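Local coordinates for conserved hypothetical protein (Sulfolobus solfataricus, PDB 2FNA), which binds ADP and magnesium, and probably hydrolyses ATP as an archaeal AAA+ ATPase, its cellular role being unknown, at residues 37-42 and 177-182; 42-47 and 142-147; 276-281 and 335-340. One frame throughout, in Å; residues are numbered along the deposited sequence.

Contact 1: 37-42 and 177-182. With ADP (adenosine-5'-diphosphate), chain D.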
loop_
_atom_site.group_PDB
_atom_site.type_symbol
_atom_site.label_atom_id
_atom_site.label_comp_id
_atom_site.label_asym_id
_atom_site.label_seq_id
_atom_site.Cartn_x
_atom_site.Cartn_y
_atom_site.Cartn_z
ATOM N N GLY A 37 -0.893 -6.431 -2.284
ATOM C CA GLY A 37 0.352 -6.958 -1.758
ATOM C C GLY A 37 0.626 -6.399 -0.382
ATOM O O GLY A 37 0.228 -5.286 -0.079
ATOM N N LEU A 38 1.281 -7.191 0.467
ATOM C CA LEU A 38 1.702 -6.708 1.775
ATOM C C LEU A 38 2.628 -5.533 1.619
ATOM O O LEU A 38 3.240 -5.319 0.550
ATOM C CB LEU A 38 2.438 -7.809 2.537
ATOM C CG LEU A 38 1.603 -9.044 2.882
ATOM C CD1 LEU A 38 2.523 -10.276 3.247
ATOM C CD2 LEU A 38 0.642 -8.779 3.991
ATOM N N ARG A 39 2.769 -4.765 2.683
ATOM C CA ARG A 39 3.785 -3.768 2.708
ATOM C C ARG A 39 5.111 -4.310 2.211
ATOM O O ARG A 39 5.486 -5.447 2.480
ATOM C CB ARG A 39 3.978 -3.198 4.098
ATOM C CG ARG A 39 3.047 -2.121 4.430
ATOM C CD ARG A 39 3.402 -1.508 5.765
ATOM N NE ARG A 39 2.193 -1.325 6.528
ATOM C CZ ARG A 39 1.284 -0.397 6.287
ATOM N NH1 ARG A 39 1.449 0.485 5.299
ATOM N NH2 ARG A 39 0.198 -0.350 7.049
ATOM N N ARG A 40 5.799 -3.462 1.461
ATOM C CA ARG A 40 7.172 -3.707 0.996
ATOM C C ARG A 40 7.304 -4.783 -0.046
ATOM O O ARG A 40 8.393 -5.348 -0.219
ATOM C CB ARG A 40 8.092 -3.974 2.189
ATOM C CG ARG A 40 8.370 -2.736 2.953
ATOM C CD ARG A 40 9.063 -3.076 4.249
ATOM N NE ARG A 40 8.166 -3.657 5.250
ATOM C CZ ARG A 40 7.325 -2.959 6.000
ATOM N NH1 ARG A 40 7.227 -1.637 5.879
ATOM N NH2 ARG A 40 6.593 -3.578 6.910
ATOM N N THR A 41 6.227 -5.013 -0.800
ATOM C CA THR A 41 6.233 -6.004 -1.880
ATOM C C THR A 41 6.460 -5.379 -3.276
ATOM O O THR A 41 6.591 -6.095 -4.255
ATOM C CB THR A 41 4.970 -6.917 -1.872
ATOM O OG1 THR A 41 3.794 -6.118 -1.816
ATOM C CG2 THR A 41 4.984 -7.890 -0.666
ATOM N N GLY A 42 6.526 -4.055 -3.351
ATOM C CA GLY A 42 6.863 -3.352 -4.577
ATOM C C GLY A 42 5.707 -2.654 -5.250
ATOM O O GLY A 42 5.816 -2.293 -6.434
ATOM N N GLY A 177 -3.255 -1.107 -2.159
ATOM C CA GLY A 177 -3.428 -1.231 -0.723
ATOM C C GLY A 177 -2.636 -2.326 -0.091
ATOM O O GLY A 177 -2.693 -3.483 -0.526
ATOM N N SER A 178 -1.935 -1.983 0.981
ATOM C CA SER A 178 -1.172 -2.955 1.740
ATOM C C SER A 178 -2.044 -3.759 2.684
ATOM O O SER A 178 -1.587 -4.750 3.216
ATOM C CB SER A 178 -0.063 -2.266 2.547
ATOM O OG SER A 178 0.919 -1.735 1.657
ATOM N N GLU A 179 -3.278 -3.292 2.919
ATOM C CA GLU A 179 -4.218 -3.887 3.861
ATOM C C GLU A 179 -5.405 -4.313 2.985
ATOM O O GLU A 179 -6.345 -3.549 2.768
ATOM C CB GLU A 179 -4.663 -2.849 4.911
ATOM C CG GLU A 179 -3.543 -2.336 5.840
ATOM C CD GLU A 179 -3.893 -1.010 6.553
ATOM O OE1 GLU A 179 -4.353 -0.037 5.885
ATOM O OE2 GLU A 179 -3.663 -0.915 7.786
HETATM N N MSE A 180 -5.344 -5.529 2.470
HETATM C CA MSE A 180 -6.259 -5.956 1.404
HETATM C C MSE A 180 -7.727 -5.868 1.801
HETATM O O MSE A 180 -8.522 -5.317 1.078
HETATM C CB MSE A 180 -5.956 -7.382 0.988
HETATM C CG MSE A 180 -6.614 -7.799 -0.337
HETATM SE SE MSE A 180 -6.237 -9.706 -0.633
HETATM C CE MSE A 180 -6.012 -10.441 1.203
ATOM N N GLY A 181 -8.069 -6.431 2.947
ATOM C CA GLY A 181 -9.447 -6.457 3.398
ATOM C C GLY A 181 -9.983 -5.051 3.582
ATOM O O GLY A 181 -11.131 -4.799 3.258
ATOM N N LEU A 182 -9.163 -4.142 4.117
ATOM C CA LEU A 182 -9.605 -2.779 4.373
ATOM C C LEU A 182 -9.856 -2.045 3.069
ATOM O O LEU A 182 -10.793 -1.264 2.983
ATOM C CB LEU A 182 -8.615 -2.006 5.276
ATOM C CG LEU A 182 -9.133 -0.649 5.792
ATOM C CD1 LEU A 182 -10.291 -0.865 6.775
ATOM C CD2 LEU A 182 -8.029 0.193 6.456
HETATM P PB ADP D . 5.154 -1.212 -1.277
HETATM O O1B ADP D . 4.497 -2.477 -1.727
HETATM O O2B ADP D . 5.266 -1.142 0.243
HETATM O O3B ADP D . 4.692 0.053 -1.920
HETATM P PA ADP D . 7.762 -0.411 -2.410
HETATM O O1A ADP D . 7.555 -0.149 -3.867
HETATM O O2A ADP D . 7.772 0.830 -1.619
HETATM O O3A ADP D . 6.733 -1.473 -1.731
HETATM O "O5'" ADP D . 9.070 -1.305 -2.299
HETATM C "C5'" ADP D . 9.700 -1.602 -1.041
HETATM C "C4'" ADP D . 11.217 -1.620 -1.213
HETATM O "O4'" ADP D . 11.652 -2.782 -1.893
HETATM C "C3'" ADP D . 11.769 -0.480 -2.012
HETATM O "O3'" ADP D . 13.119 -0.254 -1.551
HETATM C "C2'" ADP D . 11.844 -1.016 -3.424
HETATM O "O2'" ADP D . 12.846 -0.380 -4.203
HETATM C "C1'" ADP D . 12.215 -2.446 -3.148
HETATM N N9 ADP D . 11.694 -3.429 -4.092
HETATM C C8 ADP D . 10.528 -4.099 -3.969
HETATM N N7 ADP D . 10.390 -4.973 -4.966
HETATM C C5 ADP D . 11.479 -4.851 -5.763
HETATM C C6 ADP D . 11.989 -5.482 -7.000
HETATM N N6 ADP D . 11.267 -6.431 -7.629
HETATM N N1 ADP D . 13.201 -5.086 -7.484
HETATM C C2 ADP D . 13.946 -4.150 -6.866
HETATM N N3 ADP D . 13.550 -3.541 -5.736
HETATM C C4 ADP D . 12.357 -3.856 -5.160
HETATM O O HOH W 1 -3.215 -5.896 -0.438
HETATM O O HOH W 2 0.733 -5.221 4.826
#
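Ser178 CB lies over one face of the Arg39 guanidinium, 4.1 Å above its plane and displaced toward the rim. Glu179 OE2 approaches the same group obliquely. Arg39 and Glu179 run side by side and point the same way, with guanidinium and carboxylate planes 59° apart; the separation of 4.0 Å between Arg39 NH2 and Glu179 OE2 makes this a long salt bridge. The carboxylate has other partners, Gln147 at OE1 and His335 at OE2. A second guanidinium, that of Arg40, carries Arg39 CB over one face and is salt-bridged to Glu277.

The aliphatic part of Arg39 makes the closer contact. Its first torsion, -84°, sets CG anti to the carbonyl carbon, and CG comes within 3.5 Å of Ser178 OG. That hydroxyl is gripped by polar partners beyond the two segments, Glu145 and Lys43. The backbones meet through a nearly straight CA-H...O contact, Ser178 CA to Gly37 O at 3.3 Å with 169° at the hydrogen, and two waters complete the join. One links Gly37 N to Gly177 O; the other accepts from Arg39 N and donates to Ser178 O.

A type II turn from Leu38 to Thr41 shapes the loop, and Thr41 OG1 donates to Leu38 O at 2.6 Å, in the carbonyl plane. The loop then offers its amides to ADP: Arg40 N reaches O2B at 2.7 Å, and Gly42 N bonds O3A. This strand-loop-helix geometry on a diphosphate fits the P-loop (Walker A). Ser178, just beyond the neighbouring parallel strand 171-177 and with its side chain about 5 Å from the magnesium ion, stands where AAA+ ATPases carry sensor 1, a role with which its position is consistent.

Contact 2: 42-47 and 142-147. With MG (magnesium ion), chain C; ADP (adenosine-5'-diphosphate), chain D.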
loop_
_atom_site.group_PDB
_atom_site.type_symbol
_atom_site.label_atom_id
_atom_site.label_comp_id
_atom_site.label_asym_id
_atom_site.label_seq_id
_atom_site.Cartn_x
_atom_site.Cartn_y
_atom_site.Cartn_z
ATOM N N GLY A 42 6.526 -4.055 -3.351
ATOM C CA GLY A 42 6.863 -3.352 -4.577
ATOM C C GLY A 42 5.707 -2.654 -5.250
ATOM O O GLY A 42 5.816 -2.293 -6.434
ATOM N N LYS A 43 4.606 -2.444 -4.519
ATOM C CA LYS A 43 3.396 -1.879 -5.132
ATOM C C LYS A 43 3.689 -0.471 -5.648
ATOM O O LYS A 43 3.457 -0.189 -6.809
ATOM C CB LYS A 43 2.198 -1.869 -4.176
ATOM C CG LYS A 43 1.729 -3.234 -3.678
ATOM C CD LYS A 43 0.530 -3.109 -2.755
ATOM C CE LYS A 43 0.828 -2.336 -1.452
ATOM N NZ LYS A 43 1.854 -3.002 -0.625
ATOM N N SER A 44 4.216 0.410 -4.798
ATOM C CA SER A 44 4.484 1.784 -5.242
ATOM C C SER A 44 5.500 1.786 -6.396
ATOM O O SER A 44 5.370 2.569 -7.342
ATOM C CB SER A 44 4.938 2.697 -4.085
ATOM O OG SER A 44 3.951 2.816 -3.062
ATOM N N SER A 45 6.486 0.888 -6.336
ATOM C CA SER A 45 7.469 0.711 -7.420
ATOM C C SER A 45 6.857 0.385 -8.796
ATOM O O SER A 45 7.188 1.041 -9.826
ATOM C CB SER A 45 8.525 -0.354 -7.034
ATOM O OG SER A 45 9.262 -0.022 -5.843
ATOM N N ILE A 46 5.997 -0.627 -8.870
ATOM C CA ILE A 46 5.458 -0.983 -10.189
ATOM C C ILE A 46 4.522 0.079 -10.725
ATOM O O ILE A 46 4.407 0.235 -11.928
ATOM C CB ILE A 46 4.759 -2.356 -10.252
ATOM C CG1 ILE A 46 3.509 -2.438 -9.363
ATOM C CG2 ILE A 46 5.733 -3.473 -9.979
ATOM C CD1 ILE A 46 2.567 -3.556 -9.818
ATOM N N ILE A 47 3.868 0.809 -9.820
ATOM C CA ILE A 47 3.001 1.927 -10.175
ATOM C C ILE A 47 3.833 3.044 -10.787
ATOM O O ILE A 47 3.486 3.570 -11.856
ATOM C CB ILE A 47 2.199 2.441 -8.952
ATOM C CG1 ILE A 47 1.153 1.401 -8.542
ATOM C CG2 ILE A 47 1.443 3.746 -9.258
ATOM C CD1 ILE A 47 0.392 1.740 -7.289
ATOM N N VAL A 142 -3.860 8.021 -9.428
ATOM C CA VAL A 142 -3.255 7.078 -8.518
ATOM C C VAL A 142 -3.644 7.426 -7.116
ATOM O O VAL A 142 -3.416 8.563 -6.649
ATOM C CB VAL A 142 -1.706 7.081 -8.639
ATOM C CG1 VAL A 142 -1.088 6.089 -7.713
ATOM C CG2 VAL A 142 -1.286 6.805 -10.071
ATOM N N LEU A 143 -4.203 6.426 -6.444
ATOM C CA LEU A 143 -4.505 6.492 -5.035
ATOM C C LEU A 143 -3.665 5.432 -4.389
ATOM O O LEU A 143 -4.072 4.283 -4.292
ATOM C CB LEU A 143 -5.990 6.223 -4.802
ATOM C CG LEU A 143 -6.976 7.127 -5.556
ATOM C CD1 LEU A 143 -8.382 6.745 -5.238
ATOM C CD2 LEU A 143 -6.756 8.571 -5.229
ATOM N N ASP A 144 -2.463 5.821 -3.985
ATOM C CA ASP A 144 -1.507 4.882 -3.453
ATOM C C ASP A 144 -1.750 4.763 -1.946
ATOM O O ASP A 144 -1.529 5.700 -1.185
ATOM C CB ASP A 144 -0.093 5.341 -3.793
ATOM C CG ASP A 144 0.983 4.265 -3.569
ATOM O OD1 ASP A 144 0.668 3.124 -3.171
ATOM O OD2 ASP A 144 2.185 4.595 -3.791
ATOM N N GLU A 145 -2.194 3.577 -1.562
ATOM C CA GLU A 145 -2.748 3.258 -0.232
ATOM C C GLU A 145 -4.157 3.852 -0.044
ATOM O O GLU A 145 -4.433 4.549 0.923
ATOM C CB GLU A 145 -1.791 3.632 0.908
ATOM C CG GLU A 145 -0.430 2.875 0.867
ATOM C CD GLU A 145 -0.524 1.391 1.127
ATOM O OE1 GLU A 145 -1.496 0.911 1.764
ATOM O OE2 GLU A 145 0.390 0.662 0.681
ATOM N N ALA A 146 -5.036 3.538 -0.989
ATOM C CA ALA A 146 -6.369 4.105 -1.062
ATOM C C ALA A 146 -7.235 3.807 0.148
ATOM O O ALA A 146 -8.102 4.611 0.469
ATOM C CB ALA A 146 -7.077 3.619 -2.344
ATOM N N GLN A 147 -7.013 2.653 0.805
ATOM C CA GLN A 147 -7.734 2.297 2.023
ATOM C C GLN A 147 -7.593 3.362 3.159
ATOM O O GLN A 147 -8.394 3.398 4.054
ATOM C CB GLN A 147 -7.365 0.883 2.533
ATOM C CG GLN A 147 -6.074 0.732 3.380
ATOM C CD GLN A 147 -4.790 0.828 2.571
ATOM O OE1 GLN A 147 -4.807 1.065 1.366
ATOM N NE2 GLN A 147 -3.685 0.631 3.227
HETATM MG MG MG C . 3.928 1.763 -1.184
HETATM P PB ADP D . 5.154 -1.212 -1.277
HETATM O O1B ADP D . 4.497 -2.477 -1.727
HETATM O O2B ADP D . 5.266 -1.142 0.243
HETATM O O3B ADP D . 4.692 0.053 -1.920
HETATM P PA ADP D . 7.762 -0.411 -2.410
HETATM O O1A ADP D . 7.555 -0.149 -3.867
HETATM O O2A ADP D . 7.772 0.830 -1.619
HETATM O O3A ADP D . 6.733 -1.473 -1.731
HETATM O "O5'" ADP D . 9.070 -1.305 -2.299
HETATM C "C5'" ADP D . 9.700 -1.602 -1.041
HETATM C "C4'" ADP D . 11.217 -1.620 -1.213
HETATM O "O4'" ADP D . 11.652 -2.782 -1.893
HETATM C "C3'" ADP D . 11.769 -0.480 -2.012
HETATM O "O3'" ADP D . 13.119 -0.254 -1.551
HETATM C "C2'" ADP D . 11.844 -1.016 -3.424
HETATM O "O2'" ADP D . 12.846 -0.380 -4.203
HETATM C "C1'" ADP D . 12.215 -2.446 -3.148
HETATM N N9 ADP D . 11.694 -3.429 -4.092
HETATM C C8 ADP D . 10.528 -4.099 -3.969
HETATM N N7 ADP D . 10.390 -4.973 -4.966
HETATM C C5 ADP D . 11.479 -4.851 -5.763
HETATM C C6 ADP D . 11.989 -5.482 -7.000
HETATM N N6 ADP D . 11.267 -6.431 -7.629
HETATM N N1 ADP D . 13.201 -5.086 -7.484
HETATM C C2 ADP D . 13.946 -4.150 -6.866
HETATM N N3 ADP D . 13.550 -3.541 -5.736
HETATM C C4 ADP D . 12.357 -3.856 -5.160
HETATM O O HOH W 3 2.018 1.415 -1.633
HETATM O O HOH W 4 3.795 0.920 0.757
HETATM O O HOH W 5 5.902 2.451 -0.930
HETATM O O HOH W 6 3.254 3.646 -0.454
#
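Ser44 and Asp144 join the P-loop helix to the end of strand 139-144, the Walker A and probable Walker B elements of a P-loop NTPase. Among the hydrogen bonds, Ser44 OG donates to the syn lone pair of Asp144 OD2 at 2.6 Å. Asp144 CG stands anti to its backbone N (chi1 -166°), and its carboxylate is also held by Ser176 and Tyr60.

Metal bonds come next: Ser44 OG binds magnesium at 2.2 Å, with ADP O3B and four waters completing six ligands. Both acidic residues act through the second shell, since one metal-bound water donates to Asp144 OD1 and Glu145 OE2 alike.

Of the charged groups, Lys43 NZ bonds ADP O1B at 2.9 Å and is also held by Gly37 O and the Ser178 hydroxyl. The Lys43 side chain crosses that of Glu145 at about a right angle, and Lys43 NZ stays 4.2 Å from Glu145 OE2, beyond salt-bridge range. Gln147 NE2 makes a nearly straight bond (170° at the hydrogen) that reaches Glu145 OE1 nearly along its C-O axis.

Apolar packing follows one turn further along the helix, where Ile47 and Val142 lie alongside each other, running in opposite senses. Ile47 CG2, anti to its backbone N, touches Val142 CG1 at 3.8 Å.

Contact 3: 276-281 and 335-340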
loop_
_atom_site.group_PDB
_atom_site.type_symbol
_atom_site.label_atom_id
_atom_site.label_comp_id
_atom_site.label_asym_id
_atom_site.label_seq_id
_atom_site.Cartn_x
_atom_site.Cartn_y
_atom_site.Cartn_z
ATOM N N LYS A 276 6.611 0.368 14.846
ATOM C CA LYS A 276 6.058 1.687 14.615
ATOM C C LYS A 276 4.733 1.585 13.841
ATOM O O LYS A 276 3.763 2.287 14.135
ATOM C CB LYS A 276 7.041 2.556 13.851
ATOM C CG LYS A 276 6.646 4.031 13.841
ATOM C CD LYS A 276 7.250 4.769 12.687
ATOM C CE LYS A 276 7.061 6.258 12.856
ATOM N NZ LYS A 276 5.684 6.594 13.371
ATOM N N GLU A 277 4.718 0.713 12.836
ATOM C CA GLU A 277 3.504 0.417 12.076
ATOM C C GLU A 277 2.426 -0.235 12.960
ATOM O O GLU A 277 1.224 -0.041 12.748
ATOM C CB GLU A 277 3.859 -0.486 10.896
ATOM C CG GLU A 277 4.625 0.281 9.811
ATOM C CD GLU A 277 5.157 -0.584 8.710
ATOM O OE1 GLU A 277 5.120 -1.832 8.822
ATOM O OE2 GLU A 277 5.643 -0.006 7.717
ATOM N N PHE A 278 2.828 -1.020 13.944
ATOM C CA PHE A 278 1.833 -1.543 14.851
ATOM C C PHE A 278 1.236 -0.429 15.701
ATOM O O PHE A 278 0.067 -0.475 16.035
ATOM C CB PHE A 278 2.398 -2.634 15.734
ATOM C CG PHE A 278 1.347 -3.548 16.282
ATOM C CD1 PHE A 278 0.559 -4.295 15.413
ATOM C CD2 PHE A 278 1.135 -3.669 17.641
ATOM C CE1 PHE A 278 -0.400 -5.147 15.882
ATOM C CE2 PHE A 278 0.172 -4.531 18.113
ATOM C CZ PHE A 278 -0.596 -5.275 17.213
ATOM N N GLU A 279 2.042 0.566 16.056
ATOM C CA GLU A 279 1.541 1.740 16.794
ATOM C C GLU A 279 0.528 2.505 15.965
ATOM O O GLU A 279 -0.470 2.942 16.505
ATOM C CB GLU A 279 2.672 2.682 17.204
ATOM C CG GLU A 279 3.527 2.149 18.321
ATOM C CD GLU A 279 2.697 1.821 19.535
ATOM O OE1 GLU A 279 1.957 2.725 19.993
ATOM O OE2 GLU A 279 2.745 0.653 19.993
ATOM N N ASN A 280 0.775 2.660 14.665
ATOM C CA ASN A 280 -0.238 3.205 13.760
ATOM C C ASN A 280 -1.535 2.394 13.775
ATOM O O ASN A 280 -2.624 2.967 13.819
ATOM C CB ASN A 280 0.240 3.279 12.321
ATOM C CG ASN A 280 1.365 4.234 12.125
ATOM O OD1 ASN A 280 1.611 5.092 12.952
ATOM N ND2 ASN A 280 2.044 4.107 11.005
ATOM N N PHE A 281 -1.415 1.069 13.732
ATOM C CA PHE A 281 -2.574 0.199 13.897
ATOM C C PHE A 281 -3.314 0.421 15.212
ATOM O O PHE A 281 -4.528 0.374 15.235
ATOM C CB PHE A 281 -2.182 -1.283 13.760
ATOM C CG PHE A 281 -3.321 -2.245 14.047
ATOM C CD1 PHE A 281 -4.272 -2.535 13.074
ATOM C CD2 PHE A 281 -3.455 -2.831 15.302
ATOM C CE1 PHE A 281 -5.336 -3.405 13.350
ATOM C CE2 PHE A 281 -4.501 -3.680 15.576
ATOM C CZ PHE A 281 -5.445 -3.978 14.612
ATOM N N HIS A 335 -6.241 -5.757 8.423
ATOM C CA HIS A 335 -5.125 -4.847 8.337
ATOM C C HIS A 335 -3.813 -5.610 7.979
ATOM O O HIS A 335 -2.745 -5.007 7.857
ATOM C CB HIS A 335 -5.004 -4.003 9.619
ATOM C CG HIS A 335 -6.115 -3.009 9.795
ATOM N ND1 HIS A 335 -5.981 -1.673 9.467
ATOM C CD2 HIS A 335 -7.388 -3.161 10.242
ATOM C CE1 HIS A 335 -7.117 -1.046 9.714
ATOM N NE2 HIS A 335 -7.985 -1.926 10.177
ATOM N N SER A 336 -3.942 -6.907 7.699
ATOM C CA SER A 336 -2.866 -7.737 7.123
ATOM C C SER A 336 -1.699 -7.990 8.096
ATOM O O SER A 336 -0.555 -8.223 7.677
ATOM C CB SER A 336 -2.401 -7.148 5.802
ATOM O OG SER A 336 -3.394 -7.345 4.812
ATOM N N TRP A 337 -2.008 -8.045 9.393
ATOM C CA TRP A 337 -0.989 -8.368 10.403
ATOM C C TRP A 337 -0.818 -9.860 10.499
ATOM O O TRP A 337 0.319 -10.363 10.640
ATOM C CB TRP A 337 -1.341 -7.762 11.766
ATOM C CG TRP A 337 -1.074 -6.349 11.735
ATOM C CD1 TRP A 337 -1.960 -5.346 11.476
ATOM C CD2 TRP A 337 0.203 -5.739 11.868
ATOM N NE1 TRP A 337 -1.315 -4.142 11.489
ATOM C CE2 TRP A 337 0.020 -4.355 11.710
ATOM C CE3 TRP A 337 1.486 -6.228 12.124
ATOM C CZ2 TRP A 337 1.075 -3.454 11.798
ATOM C CZ3 TRP A 337 2.525 -5.343 12.205
ATOM C CH2 TRP A 337 2.327 -3.974 12.043
ATOM N N ILE A 338 -1.954 -10.552 10.397
ATOM C CA ILE A 338 -1.998 -12.006 10.381
ATOM C C ILE A 338 -2.786 -12.550 9.190
ATOM O O ILE A 338 -3.466 -11.810 8.483
ATOM C CB ILE A 338 -2.567 -12.549 11.713
ATOM C CG1 ILE A 338 -4.050 -12.189 11.914
ATOM C CG2 ILE A 338 -1.736 -12.009 12.885
ATOM C CD1 ILE A 338 -4.651 -12.700 13.239
ATOM N N ILE A 339 -2.622 -13.847 8.945
ATOM C CA ILE A 339 -3.342 -14.581 7.911
ATOM C C ILE A 339 -3.775 -15.914 8.554
ATOM O O ILE A 339 -3.028 -16.520 9.312
ATOM C CB ILE A 339 -2.466 -14.800 6.635
ATOM C CG1 ILE A 339 -2.066 -13.439 6.047
ATOM C CG2 ILE A 339 -3.230 -15.579 5.577
ATOM C CD1 ILE A 339 -0.992 -13.450 4.956
ATOM N N LYS A 340 -4.997 -16.341 8.288
ATOM C CA LYS A 340 -5.491 -17.604 8.830
ATOM C C LYS A 340 -5.369 -18.687 7.756
ATOM O O LYS A 340 -5.914 -18.534 6.654
ATOM C CB LYS A 340 -6.941 -17.474 9.318
ATOM C CG LYS A 340 -7.373 -18.613 10.280
ATOM C CD LYS A 340 -8.846 -18.513 10.662
#
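Phe278, Phe281, His335 and Trp337 form an aromatic cluster that joins helix 259-282 to the turn following helix 322-334; His335 and Trp337 belong to a region related to the winged helix-turn-helix domain of MCM proteins. Three edge-to-face pairs define it.

Phe278 turns its edge to Trp337. Its CD1 stands over the centre of the indole face, 3.6 Å above the plane, and the ring planes are 82° apart, close to an ideal T. The first torsion of Phe278, with CG anti to the backbone N (-157°), directs the ring this way. The indole in turn presents its edge to Phe281: Trp337 CD1 lies over a face of that ring, with the planes tilted 63° apart. The nearest atoms are Trp337 NE1 and Phe281 CD1, at 3.7 Å.

Phe281 then uses its own edge on His335: its CE1 is 3.7 Å from His335 CG, which lies in the plane of the phenyl ring. The far rim of the indole abuts the helix backbone, with Trp337 CZ2 at 3.5 Å from Glu277 O, near the indole plane, and CH2 at 3.5 Å from Phe278 N.

A Schellman motif with Ser336, at positive phi, as its C-prime residue ends helix 322-334, and both His335 and Trp337, on either side of Ser336, direct their side chains toward helix 259-282. Around the cluster, Tyr292 of helix 289-299 adds an edge-to-face ring to Phe281, Leu332 of helix 322-334 packs on Phe281 and Trp337, and beyond Trp337 the chain enters the antiparallel pair of strands 338-340 and 345-347.

Contacts 1 and 2 both lie at the C-terminal ends of the parallel sheet's strands, their centres 9 Å apart, and share Gly42 and the bound ADP. Along the chain contact 2 falls within the span of contact 1, because strand 139-144 comes before 171-177; contact 3 follows both. It belongs to the later helical region, its centre 11 Å from that of contact 1 and 18 Å from that of contact 2, which it does not touch. Contact 1 is the intermediary: Ser178 meets Glu145 and Lys43, while Arg40 is salt-bridged to Glu277 and Glu179 is probably hydrogen-bonded to His335. Polar pairs thus link the nucleotide-binding loop to the C-terminal region.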